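Side-chain contacts in precorrin-6Y C5,15-methyltransferase (Decarboxylating) (Geobacter metallireducens, PDB 3E05), which probably carries out S-adenosylmethionine-dependent methylation and decarboxylation of a corrin precursor in adenosylcobalamin biosynthesis, this chain being its C-terminal domain: residues L36-Q39 / V43-D46; S53-A58 / G65-L70; Q26-V31 / A165-A170. All coordinates share one frame; numbering follows the deposited sequence. Where two conformers were deposited one is given.

Interaction 1 of 3, residues L36-Q39 / V43-D46; sequences LRLQ and VMWD
The loop that leads out of helix 26-35 packs back on the strand it leads into, 43-47, through three apolar side chains, Leu36 and Leu38 on the loop and Met44 on the strand. It illustrates how one long, flexible side chain can serve two partners at once. Met44 leaves the strand fully extended, with chi1 at 178° and chi2 at 175°, which carries the sulfur well away from the sheet to meet the two leucines. Its SD lies 4.2 Å from CD2 of Leu38, while the terminal CE reaches CD1 of Leu36 at 4.3 Å, so neighbouring atoms of one chain end serve different leucines. Those leucines also pack on one another, CB of Leu36 standing 3.7 Å from CD2 of Leu38. Between them Arg37 is the first residue past the helix to abandon helical geometry, and its positive phi of 50° marks the turn out of the helix; Leu36 points toward the strand, whereas Leu38 meets the sulfur with the tip of its side chain. The fold is that of a class I methyltransferase, and strand 43-47 lies inside its sheet, flanked by strands 66-71 and 111-114; Met44 is bonded through its backbone to Arg66 and Phe68. Beyond the two segments, Val54 and Ala58 of helix 53-61 also press on Met44, and Ala58 and Leu61 on Leu38, which places the sulfur in a buried, largely apolar setting. The loop backbone is tied to the sheet by Arg111, whose NH2 bonds to the carbonyl O of Arg37, and Pro7 of a second subunit packs against Arg37.

Interaction 2 of 3, residues S53-A58 / G65-L70; sequences SVSIEA and GRIFAL
Ser55 on helix 53-61 points its side chain at strand 66-71, and the methyls of Ile67 and Ala69 receive it. With chi1 at -85°, OG lies anti to the carbonyl carbon and beside the backbone N. From there it reaches 3.4 Å from CG2 of Ile67 and 3.6 Å from CB of Ala69, two alternate residues on the same face of the strand. These are apolar contacts for a polar atom; what OG bonds to is OD2 of Asp46, near the C-terminal end of strand 43-47, so the hydroxyl is satisfied although it is buried among methyl groups. The serine CB adds a further touch, 3.9 Å from the same CG2 of Ile67.

Ile67 divides its two branches between the two ends of the contact. CG2, anti to its own backbone N, turns to Ser55, whereas the longer branch runs toward the next turn of the helix. There CD1 of Ile67 lies 4.3 Å from the backbone C of Ala58. Its chi2 of 103° lies away from the usual staggered values, an uncommon conformation for the end of an isoleucine. Ala58 faces the strand, its CB 4.6 Å from CG1 of Ile67.

Segments 53-58 and 66-70 run almost exactly antiparallel, at 173°, with 9.1 Å between their axes, as expected within a beta-alpha-beta crossover: strand 43-47 leads into the helix and strand 66-71 follows it in the sheet. Val92 of strand 92-96 touches Ile67 and Ala69 from the next strand over, while helix 26-35 borders the helix through Leu33, which touches Ala58.

Interaction 3 of 3, residues Q26-V31 / A165-A170; sequences QEVRAV and ACVNVA
The carboxylate of Glu27 is gripped through OE2 by two lysines, Lys171 of the same chain and Lys35 of a second subunit, each in a salt bridge. Two positive charges on one oxygen would be expected to keep this buried acid ionised. Gln26, the preceding residue, offers its OE1 to that same Lys35, so the helix start and its neighbour in the second subunit are bound at two points.

The rest of Glu27 is apolar in its dealings with strand 161-173. Its CB lies 3.9 Å from CG2 of Val169, and its CG stands 4.1 Å from CG1 of the same valine, the two side chains crossing at a slant. A chi1 of -59° sets CG beside the backbone N and against Val169; the bend at chi2, 83°, then turns the carboxylate, with CD of Glu27 still 4.2 Å from CG1 of Val169.

Further along the helix the contact becomes purely hydrocarbon. CG2 of Val28 meets CG1 of Val167 at 3.9 Å, the two side chains passing each other in opposite directions. One turn on from Glu27, CG1 of Val31 approaches CG2 of Val167 at 4.4 Å. Val167 thus touches both helix residues, one methyl to each. Val31 also packs on Val31 of the second subunit.

The axes of the two segments run 9.4 Å apart at 148°, a helix laid on a sheet at a tilted, roughly antiparallel angle. Strand 161-173 is an outermost strand of the chain's sheet, and it pairs antiparallel with a strand of the second subunit, so the sheet continues into that subunit. The strand order 3-2-1-4-5-7-6, with strand 180-193 antiparallel to its neighbours 137-142 and 161-173, is the signature of the class I methyltransferase fold.

How the interactions relate
Interactions 1 and 2 are neighbours, with centres about 8 Å apart, and follow each other along the chain, one on strand 43-47, the other on its neighbour 66-71. Interaction 3 lies about 18 Å, centre to centre, from each of the other two, on the outer strand 161-173 of the same sheet, and the loop it closes contains both. Helix 26-35 runs from it towards interaction 1, and a salt bridge of 2.9 Å from Arg29 NH1 to Glu57 OE2 ties that helix to helix 53-61 of interaction 2. Two local contacts of the methyltransferase core are thus nested between the segments of a long-range one, with interactions 1 and 3 also bordering the second subunit, so that core and assembly meet.

Interaction 1 of 3, residues L36-Q39 / V43-D46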
loop_
_atom_site.group_PDB
_atom_site.type_symbol
_atom_site.label_atom_id
_atom_site.label_comp_id
_atom_site.label_asym_id
_atom_site.label_seq_id
_atom_site.Cartn_x
_atom_site.Cartn_y
_atom_site.Cartn_z
ATOM N N LEU D 36 6.179 -20.575 -1.502
ATOM C CA LEU D 36 6.906 -21.752 -2.000
ATOM C C LEU D 36 6.392 -23.099 -1.463
ATOM O O LEU D 36 6.762 -24.141 -2.000
ATOM C CB LEU D 36 8.401 -21.619 -1.748
ATOM C CG LEU D 36 9.167 -20.744 -2.752
ATOM C CD1 LEU D 36 10.468 -20.246 -2.167
ATOM C CD2 LEU D 36 9.425 -21.541 -4.048
ATOM N N ARG D 37 5.554 -23.067 -0.424
ATOM C CA ARG D 37 4.939 -24.275 0.162
ATOM C C ARG D 37 5.990 -25.358 0.447
ATOM O O ARG D 37 5.925 -26.462 -0.091
ATOM C CB ARG D 37 3.839 -24.838 -0.747
ATOM C CG ARG D 37 2.575 -24.014 -0.816
ATOM C CD ARG D 37 1.682 -24.488 -1.957
ATOM N NE ARG D 37 1.496 -25.937 -1.959
ATOM C CZ ARG D 37 1.100 -26.647 -3.014
ATOM N NH1 ARG D 37 0.847 -26.049 -4.177
ATOM N NH2 ARG D 37 0.964 -27.964 -2.904
ATOM N N LEU D 38 6.975 -24.999 1.255
ATOM C CA LEU D 38 8.112 -25.858 1.548
ATOM C C LEU D 38 7.766 -26.960 2.547
ATOM O O LEU D 38 6.967 -26.772 3.455
ATOM C CB LEU D 38 9.287 -25.023 2.077
ATOM C CG LEU D 38 9.855 -23.931 1.150
ATOM C CD1 LEU D 38 11.087 -23.288 1.804
ATOM C CD2 LEU D 38 10.197 -24.442 -0.234
ATOM N N GLN D 39 8.368 -28.122 2.350
ATOM C CA GLN D 39 8.354 -29.174 3.353
ATOM C C GLN D 39 9.736 -29.803 3.305
ATOM O O GLN D 39 10.443 -29.631 2.321
ATOM C CB GLN D 39 7.239 -30.195 3.094
ATOM C CG GLN D 39 7.063 -30.620 1.657
ATOM C CD GLN D 39 5.783 -31.420 1.433
ATOM O OE1 GLN D 39 4.694 -30.858 1.282
ATOM N NE2 GLN D 39 5.916 -32.738 1.398
ATOM N N VAL D 43 13.831 -30.823 -3.173
ATOM C CA VAL D 43 14.897 -30.172 -3.905
ATOM C C VAL D 43 14.382 -28.830 -4.442
ATOM O O VAL D 43 13.340 -28.784 -5.096
ATOM C CB VAL D 43 15.444 -31.055 -5.062
ATOM C CG1 VAL D 43 16.410 -30.262 -5.972
ATOM C CG2 VAL D 43 16.145 -32.297 -4.494
ATOM N N MET D 44 15.123 -27.764 -4.143
ATOM C CA MET D 44 14.782 -26.417 -4.571
ATOM C C MET D 44 15.888 -25.809 -5.437
ATOM O O MET D 44 17.062 -25.908 -5.104
ATOM C CB MET D 44 14.531 -25.549 -3.333
ATOM C CG MET D 44 14.212 -24.059 -3.605
ATOM S SD MET D 44 13.785 -23.213 -2.058
ATOM C CE MET D 44 14.556 -21.652 -2.390
ATOM N N TRP D 45 15.512 -25.180 -6.551
ATOM C CA TRP D 45 16.435 -24.293 -7.266
ATOM C C TRP D 45 16.165 -22.816 -6.910
ATOM O O TRP D 45 15.008 -22.390 -6.916
ATOM C CB TRP D 45 16.268 -24.444 -8.777
ATOM C CG TRP D 45 16.535 -25.810 -9.380
ATOM C CD1 TRP D 45 17.109 -26.901 -8.776
ATOM C CD2 TRP D 45 16.281 -26.194 -10.736
ATOM N NE1 TRP D 45 17.190 -27.953 -9.669
ATOM C CE2 TRP D 45 16.709 -27.538 -10.884
ATOM C CE3 TRP D 45 15.724 -25.537 -11.838
ATOM C CZ2 TRP D 45 16.589 -28.237 -12.092
ATOM C CZ3 TRP D 45 15.597 -26.241 -13.044
ATOM C CH2 TRP D 45 16.034 -27.569 -13.157
ATOM N N ASP D 46 17.220 -22.055 -6.610
ATOM C CA ASP D 46 17.123 -20.613 -6.413
ATOM C C ASP D 46 17.920 -19.968 -7.558
ATOM O O ASP D 46 19.151 -19.847 -7.499
ATOM C CB ASP D 46 17.649 -20.233 -5.019
ATOM C CG ASP D 46 17.673 -18.725 -4.745
ATOM O OD1 ASP D 46 17.285 -17.877 -5.594
ATOM O OD2 ASP D 46 18.089 -18.380 -3.618
#

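Interaction 2 of 3, residues S53-A58 / G65-L70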
loop_
_atom_site.group_PDB
_atom_site.type_symbol
_atom_site.label_atom_id
_atom_site.label_comp_id
_atom_site.label_asym_id
_atom_site.label_seq_id
_atom_site.Cartn_x
_atom_site.Cartn_y
_atom_site.Cartn_z
ATOM N N SER D 53 19.675 -15.046 0.400
ATOM C CA SER D 53 18.864 -14.960 1.622
ATOM C C SER D 53 17.643 -15.882 1.587
ATOM O O SER D 53 17.263 -16.446 2.615
ATOM C CB SER D 53 18.457 -13.512 1.927
ATOM O OG SER D 53 17.500 -13.040 0.999
ATOM N N VAL D 54 17.040 -16.041 0.407
ATOM C CA VAL D 54 15.914 -16.960 0.217
ATOM C C VAL D 54 16.390 -18.392 0.417
ATOM O O VAL D 54 15.798 -19.134 1.196
ATOM C CB VAL D 54 15.250 -16.799 -1.172
ATOM C CG1 VAL D 54 14.065 -17.775 -1.352
ATOM C CG2 VAL D 54 14.794 -15.327 -1.372
ATOM N N SER D 55 17.473 -18.754 -0.267
ATOM C CA SER D 55 18.105 -20.081 -0.129
ATOM C C SER D 55 18.439 -20.408 1.316
ATOM O O SER D 55 18.202 -21.527 1.766
ATOM C CB SER D 55 19.395 -20.131 -0.944
ATOM O OG SER D 55 19.114 -20.478 -2.275
ATOM N N ILE D 56 18.957 -19.419 2.037
ATOM C CA ILE D 56 19.425 -19.629 3.410
ATOM C C ILE D 56 18.272 -19.884 4.384
ATOM O O ILE D 56 18.306 -20.841 5.157
ATOM C CB ILE D 56 20.344 -18.481 3.870
ATOM C CG1 ILE D 56 21.716 -18.620 3.200
ATOM C CG2 ILE D 56 20.488 -18.435 5.382
ATOM C CD1 ILE D 56 22.579 -17.393 3.347
ATOM N N GLU D 57 17.237 -19.052 4.340
ATOM C CA GLU D 57 16.052 -19.310 5.177
ATOM C C GLU D 57 15.235 -20.552 4.751
ATOM O O GLU D 57 14.720 -21.282 5.599
ATOM C CB GLU D 57 15.199 -18.034 5.336
ATOM C CG GLU D 57 15.892 -16.982 6.209
ATOM C CD GLU D 57 15.030 -15.791 6.519
ATOM O OE1 GLU D 57 13.847 -15.781 6.121
ATOM O OE2 GLU D 57 15.536 -14.845 7.151
ATOM N N ALA D 58 15.173 -20.818 3.444
ATOM C CA ALA D 58 14.607 -22.073 2.922
ATOM C C ALA D 58 15.308 -23.307 3.503
ATOM O O ALA D 58 14.655 -24.311 3.814
ATOM C CB ALA D 58 14.718 -22.117 1.432
ATOM N N GLY D 65 16.395 -31.108 3.182
ATOM C CA GLY D 65 16.243 -30.819 1.758
ATOM C C GLY D 65 17.563 -30.459 1.094
ATOM O O GLY D 65 18.582 -30.306 1.777
ATOM N N ARG D 66 17.547 -30.319 -0.232
ATOM C CA ARG D 66 18.718 -29.854 -0.986
ATOM C C ARG D 66 18.392 -28.616 -1.811
ATOM O O ARG D 66 17.483 -28.632 -2.640
ATOM C CB ARG D 66 19.269 -30.950 -1.909
ATOM C CG ARG D 66 19.836 -32.175 -1.162
ATOM C CD ARG D 66 20.419 -33.195 -2.122
ATOM N NE ARG D 66 19.382 -33.879 -2.886
ATOM C CZ ARG D 66 19.600 -34.563 -4.008
ATOM N NH1 ARG D 66 20.825 -34.646 -4.514
ATOM N NH2 ARG D 66 18.585 -35.153 -4.630
ATOM N N ILE D 67 19.159 -27.556 -1.590
ATOM C CA ILE D 67 18.942 -26.274 -2.266
ATOM C C ILE D 67 20.127 -25.927 -3.160
ATOM O O ILE D 67 21.281 -26.034 -2.748
ATOM C CB ILE D 67 18.645 -25.142 -1.238
ATOM C CG1 ILE D 67 17.343 -25.433 -0.484
ATOM C CG2 ILE D 67 18.543 -23.786 -1.903
ATOM C CD1 ILE D 67 17.538 -25.936 0.891
ATOM N N PHE D 68 19.831 -25.523 -4.393
ATOM C CA PHE D 68 20.857 -25.162 -5.360
ATOM C C PHE D 68 20.664 -23.711 -5.770
ATOM O O PHE D 68 19.624 -23.350 -6.333
ATOM C CB PHE D 68 20.809 -26.113 -6.559
ATOM C CG PHE D 68 21.034 -27.554 -6.176
ATOM C CD1 PHE D 68 22.330 -28.068 -6.104
ATOM C CD2 PHE D 68 19.959 -28.385 -5.860
ATOM C CE1 PHE D 68 22.555 -29.391 -5.722
ATOM C CE2 PHE D 68 20.173 -29.703 -5.476
ATOM C CZ PHE D 68 21.480 -30.206 -5.408
ATOM N N ALA D 69 21.665 -22.901 -5.448
ATOM C CA ALA D 69 21.631 -21.456 -5.622
ATOM C C ALA D 69 22.520 -21.042 -6.785
ATOM O O ALA D 69 23.759 -21.115 -6.698
ATOM C CB ALA D 69 22.080 -20.772 -4.330
ATOM N N LEU D 70 21.875 -20.618 -7.872
ATOM C CA LEU D 70 22.557 -20.258 -9.107
ATOM C C LEU D 70 22.749 -18.755 -9.224
ATOM O O LEU D 70 21.790 -17.983 -9.082
ATOM C CB LEU D 70 21.790 -20.775 -10.323
ATOM C CG LEU D 70 22.093 -22.204 -10.761
ATOM C CD1 LEU D 70 21.331 -23.196 -9.915
ATOM C CD2 LEU D 70 21.720 -22.370 -12.219
#

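Interaction 3 of 3, residues Q26-V31 / A165-A170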
loop_
_atom_site.group_PDB
_atom_site.type_symbol
_atom_site.label_atom_id
_atom_site.label_comp_id
_atom_site.label_asym_id
_atom_site.label_seq_id
_atom_site.Cartn_x
_atom_site.Cartn_y
_atom_site.Cartn_z
ATOM N N GLN D 26 13.401 -8.790 4.268
ATOM C CA GLN D 26 12.934 -9.793 5.224
ATOM C C GLN D 26 11.446 -10.181 5.179
ATOM O O GLN D 26 11.122 -11.370 5.154
ATOM C CB GLN D 26 13.331 -9.332 6.628
ATOM C CG GLN D 26 12.940 -10.251 7.751
ATOM C CD GLN D 26 12.659 -9.471 9.005
ATOM O OE1 GLN D 26 11.514 -9.340 9.415
ATOM N NE2 GLN D 26 13.703 -8.911 9.603
ATOM N N GLU D 27 10.558 -9.183 5.173
ATOM C CA GLU D 27 9.115 -9.391 5.122
ATOM C C GLU D 27 8.666 -10.134 3.869
ATOM O O GLU D 27 7.960 -11.161 3.960
ATOM C CB GLU D 27 8.390 -8.054 5.269
ATOM C CG GLU D 27 8.719 -7.302 6.587
ATOM C CD GLU D 27 10.010 -6.483 6.547
ATOM O OE1 GLU D 27 10.694 -6.378 5.490
ATOM O OE2 GLU D 27 10.356 -5.944 7.612
ATOM N N VAL D 28 9.116 -9.632 2.718
ATOM C CA VAL D 28 8.840 -10.205 1.403
ATOM C C VAL D 28 9.461 -11.617 1.288
ATOM O O VAL D 28 8.867 -12.510 0.723
ATOM C CB VAL D 28 9.318 -9.245 0.279
ATOM C CG1 VAL D 28 9.518 -9.975 -1.038
ATOM C CG2 VAL D 28 8.312 -8.105 0.100
ATOM N N ARG D 29 10.637 -11.800 1.869
ATOM C CA ARG D 29 11.273 -13.112 1.936
ATOM C C ARG D 29 10.362 -14.130 2.630
ATOM O O ARG D 29 10.179 -15.209 2.136
ATOM C CB ARG D 29 12.610 -13.011 2.675
ATOM C CG ARG D 29 13.541 -14.199 2.479
ATOM C CD ARG D 29 14.768 -14.045 3.381
ATOM N NE ARG D 29 15.424 -12.748 3.216
ATOM C CZ ARG D 29 15.937 -12.026 4.215
ATOM N NH1 ARG D 29 15.876 -12.462 5.466
ATOM N NH2 ARG D 29 16.506 -10.849 3.969
ATOM N N ALA D 30 9.823 -13.767 3.790
ATOM C CA ALA D 30 8.900 -14.632 4.542
ATOM C C ALA D 30 7.680 -15.004 3.700
ATOM O O ALA D 30 7.343 -16.176 3.595
ATOM C CB ALA D 30 8.468 -13.969 5.833
ATOM N N VAL D 31 7.045 -14.010 3.066
ATOM C CA VAL D 31 5.890 -14.282 2.186
ATOM C C VAL D 31 6.291 -15.204 1.011
ATOM O O VAL D 31 5.553 -16.127 0.662
ATOM C CB VAL D 31 5.275 -12.965 1.611
ATOM C CG1 VAL D 31 4.011 -13.268 0.802
ATOM C CG2 VAL D 31 4.950 -11.979 2.738
ATOM N N ALA D 165 0.645 -11.666 -6.099
ATOM C CA ALA D 165 0.415 -10.929 -4.844
ATOM C C ALA D 165 1.357 -9.724 -4.759
ATOM O O ALA D 165 2.583 -9.869 -4.712
ATOM C CB ALA D 165 0.595 -11.840 -3.645
ATOM N N CYS D 166 0.783 -8.525 -4.763
ATOM C CA CYS D 166 1.587 -7.319 -4.653
ATOM C C CYS D 166 1.671 -6.958 -3.196
ATOM O O CYS D 166 0.650 -6.704 -2.539
ATOM C CB CYS D 166 1.002 -6.155 -5.456
ATOM S SG CYS D 166 2.052 -4.690 -5.371
ATOM N N VAL D 167 2.899 -6.954 -2.692
ATOM C CA VAL D 167 3.148 -6.774 -1.269
ATOM C C VAL D 167 3.817 -5.433 -1.053
ATOM O O VAL D 167 4.887 -5.166 -1.596
ATOM C CB VAL D 167 4.008 -7.942 -0.682
ATOM C CG1 VAL D 167 4.460 -7.632 0.756
ATOM C CG2 VAL D 167 3.223 -9.265 -0.745
ATOM N N ASN D 168 3.155 -4.594 -0.269
ATOM C CA ASN D 168 3.673 -3.283 0.086
ATOM C C ASN D 168 3.940 -3.263 1.584
ATOM O O ASN D 168 3.043 -3.547 2.374
ATOM C CB ASN D 168 2.683 -2.173 -0.288
ATOM C CG ASN D 168 2.912 -1.632 -1.694
ATOM O OD1 ASN D 168 3.835 -0.861 -1.930
ATOM N ND2 ASN D 168 2.061 -2.037 -2.633
ATOM N N VAL D 169 5.167 -2.905 1.957
ATOM C CA VAL D 169 5.582 -2.863 3.366
ATOM C C VAL D 169 6.086 -1.461 3.702
ATOM O O VAL D 169 6.949 -0.926 3.000
ATOM C CB VAL D 169 6.731 -3.883 3.628
ATOM C CG1 VAL D 169 7.284 -3.728 5.048
ATOM C CG2 VAL D 169 6.269 -5.345 3.346
ATOM N N ALA D 170 5.556 -0.854 4.766
ATOM C CA ALA D 170 6.136 0.392 5.303
ATOM C C ALA D 170 6.513 0.139 6.740
ATOM O O ALA D 170 5.715 -0.418 7.475
ATOM C CB ALA D 170 5.149 1.521 5.229
#